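PDB 2HK0: D-psicose 3-epimerase, which interconverts D-fructose and D-psicose by epimerising the sugar at C3, in a reaction in which a bound metal plays a pivotal part. Local coordinates for residues A84-S89 with H122-A127. Sequence-based numbering, arbitrary orientation.
Sequences AGIGPS and HTIGGA
Strands 81-85 and 123-126 are neighbours in the closed parallel barrel, and Ala84 and Gly85 pair here with Ile124 and Gly125. Three backbone hydrogen bonds join segments 84-89 and 122-127. Ala84 N donates to Thr123 O at 3.2 Å, and Gly125 N returns a bond to Ala84 O at 3.0 Å. The third runs from Ile86 N to Gly125 O, also 3.0 Å. Ala84 O also takes a CA-H...O contact from Ile124 CA, and Gly125 O one from Gly85 CA.

Beyond Gly125 the direct pairing gives way to water. One water donates to Ile86 O at 3.0 Å and accepts from Ala127 N at 2.9 Å, so it bridges the two segments just past the ends of their strands. Gly126 has a positive phi of 133°, a backbone conformation open essentially to glycine.

Ile124 meets Ala84 and Ile86 with separate branches. CD1 lies against Ala84 CB at 3.6 Å. With CG1 beside the backbone N (chi1 -71°), CG2 stands anti to that N and presses on Ile86 CD1 at 3.4 Å, a tight carbon contact. Helix 99-118 covers this apolar side: Phe108 and Thr112 touch Ile86, and Val116 touches Ile124. Pro88 CD rests 3.8 Å from Ala127 O. Strand 81-85, helix 99-118 and strand 123-126 make a beta-alpha-beta crossover of the xylose isomerase-like TIM barrel.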
ATOM      1  N   ALA A  84      31.554  -3.390   5.511  1.00 17.52           N
ATOM      2  CA  ALA A  84      32.107  -3.300   4.165  1.00 19.30           C
ATOM      3  C   ALA A  84      31.446  -4.138   3.095  1.00 20.39           C
ATOM      4  O   ALA A  84      30.903  -5.222   3.367  1.00 19.46           O
ATOM      5  CB  ALA A  84      33.581  -3.615   4.184  1.00 21.09           C
ATOM      6  N   GLY A  85      31.512  -3.610   1.872  1.00 19.86           N
ATOM      7  CA  GLY A  85      30.975  -4.287   0.713  1.00 23.94           C
ATOM      8  C   GLY A  85      32.150  -4.814  -0.101  1.00 28.20           C
ATOM      9  O   GLY A  85      33.256  -4.256  -0.053  1.00 27.05           O
ATOM     10  N   ILE A  86      31.927  -5.905  -0.828  1.00 28.55           N
ATOM     11  CA  ILE A  86      32.963  -6.503  -1.670  1.00 30.43           C
ATOM     12  C   ILE A  86      32.356  -6.830  -3.026  1.00 30.47           C
ATOM     13  O   ILE A  86      31.316  -7.490  -3.109  1.00 28.07           O
ATOM     14  CB  ILE A  86      33.524  -7.813  -1.069  1.00 32.20           C
ATOM     15  CG1 ILE A  86      34.402  -7.503   0.148  1.00 33.84           C
ATOM     16  CG2 ILE A  86      34.350  -8.574  -2.125  1.00 34.55           C
ATOM     17  CD1 ILE A  86      35.097  -8.726   0.731  1.00 35.41           C
ATOM     18  N   GLY A  87      33.007  -6.361  -4.086  1.00 30.23           N
ATOM     19  CA  GLY A  87      32.519  -6.619  -5.430  1.00 29.92           C
ATOM     20  C   GLY A  87      33.568  -7.356  -6.237  1.00 29.24           C
ATOM     21  O   GLY A  87      34.488  -6.740  -6.760  1.00 28.69           O
ATOM     22  N   PRO A  88      33.465  -8.685  -6.348  1.00 28.45           N
ATOM     23  CA  PRO A  88      34.436  -9.477  -7.108  1.00 28.58           C
ATOM     24  C   PRO A  88      34.414  -9.048  -8.575  1.00 29.11           C
ATOM     25  O   PRO A  88      33.415  -8.510  -9.049  1.00 27.41           O
ATOM     26  CB  PRO A  88      33.936 -10.910  -6.922  1.00 28.14           C
ATOM     27  CG  PRO A  88      33.152 -10.851  -5.636  1.00 27.50           C
ATOM     28  CD  PRO A  88      32.418  -9.545  -5.780  1.00 27.10           C
ATOM     29  N   SER A  89      35.507  -9.300  -9.292  1.00 29.00           N
ATOM     30  CA  SER A  89      35.605  -8.926 -10.700  1.00 29.11           C
ATOM     31  C   SER A  89      35.560 -10.146 -11.601  1.00 30.19           C
ATOM     32  O   SER A  89      35.585 -11.278 -11.124  1.00 30.29           O
ATOM     33  CB  SER A  89      36.906  -8.156 -10.954  1.00 29.30           C
ATOM     34  OG  SER A  89      38.020  -9.031 -10.959  1.00 30.87           O
ATOM     35  N   HIS A 122      33.437  -6.621  10.978  1.00 19.65           N
ATOM     36  CA  HIS A 122      32.982  -7.998  11.154  1.00 20.04           C
ATOM     37  C   HIS A 122      31.865  -8.448  10.210  1.00 20.55           C
ATOM     38  O   HIS A 122      31.457  -9.617  10.218  1.00 18.71           O
ATOM     39  CB  HIS A 122      32.558  -8.190  12.615  1.00 20.67           C
ATOM     40  CG  HIS A 122      33.708  -8.137  13.568  1.00 21.81           C
ATOM     41  ND1 HIS A 122      34.403  -9.263  13.953  1.00 21.83           N
ATOM     42  CD2 HIS A 122      34.357  -7.085  14.126  1.00 20.97           C
ATOM     43  CE1 HIS A 122      35.434  -8.906  14.701  1.00 23.03           C
ATOM     44  NE2 HIS A 122      35.427  -7.591  14.818  1.00 21.81           N
ATOM     45  N   THR A 123      31.372  -7.521   9.397  1.00 20.03           N
ATOM     46  CA  THR A 123      30.307  -7.827   8.442  1.00 20.70           C
ATOM     47  C   THR A 123      30.751  -7.428   7.041  1.00 20.22           C
ATOM     48  O   THR A 123      31.103  -6.272   6.792  1.00 20.02           O
ATOM     49  CB  THR A 123      28.998  -7.078   8.801  1.00 22.36           C
ATOM     50  OG1 THR A 123      28.510  -7.554  10.060  1.00 22.79           O
ATOM     51  CG2 THR A 123      27.919  -7.303   7.748  1.00 20.90           C
ATOM     52  N   ILE A 124      30.744  -8.402   6.142  1.00 20.06           N
ATOM     53  CA  ILE A 124      31.128  -8.225   4.747  1.00 21.64           C
ATOM     54  C   ILE A 124      29.934  -8.668   3.915  1.00 22.83           C
ATOM     55  O   ILE A 124      29.397  -9.764   4.134  1.00 23.02           O
ATOM     56  CB  ILE A 124      32.337  -9.128   4.406  1.00 24.88           C
ATOM     57  CG1 ILE A 124      33.589  -8.586   5.091  1.00 26.25           C
ATOM     58  CG2 ILE A 124      32.515  -9.245   2.908  1.00 24.87           C
ATOM     59  CD1 ILE A 124      33.954  -7.175   4.690  1.00 28.73           C
ATOM     60  N   GLY A 125      29.514  -7.838   2.965  1.00 21.38           N
ATOM     61  CA  GLY A 125      28.366  -8.201   2.149  1.00 20.91           C
ATOM     62  C   GLY A 125      28.511  -7.901   0.671  1.00 19.77           C
ATOM     63  O   GLY A 125      29.441  -7.214   0.247  1.00 20.88           O
ATOM     64  N   GLY A 126      27.579  -8.408  -0.126  1.00 19.58           N
ATOM     65  CA  GLY A 126      27.649  -8.167  -1.555  1.00 18.30           C
ATOM     66  C   GLY A 126      27.439  -9.452  -2.330  1.00 17.55           C
ATOM     67  O   GLY A 126      27.123 -10.487  -1.747  1.00 15.62           O
ATOM     68  N   ALA A 127      27.623  -9.395  -3.641  1.00 16.30           N
ATOM     69  CA  ALA A 127      27.436 -10.574  -4.483  1.00 16.27           C
ATOM     70  C   ALA A 127      28.698 -11.437  -4.415  1.00 16.48           C
ATOM     71  O   ALA A 127      29.338 -11.696  -5.437  1.00 15.32           O
ATOM     72  CB  ALA A 127      27.156 -10.125  -5.913  1.00 16.78           C
TER
HETATM   73  O   HOH W   1      28.818  -6.979  -4.595  1.00 29.21           O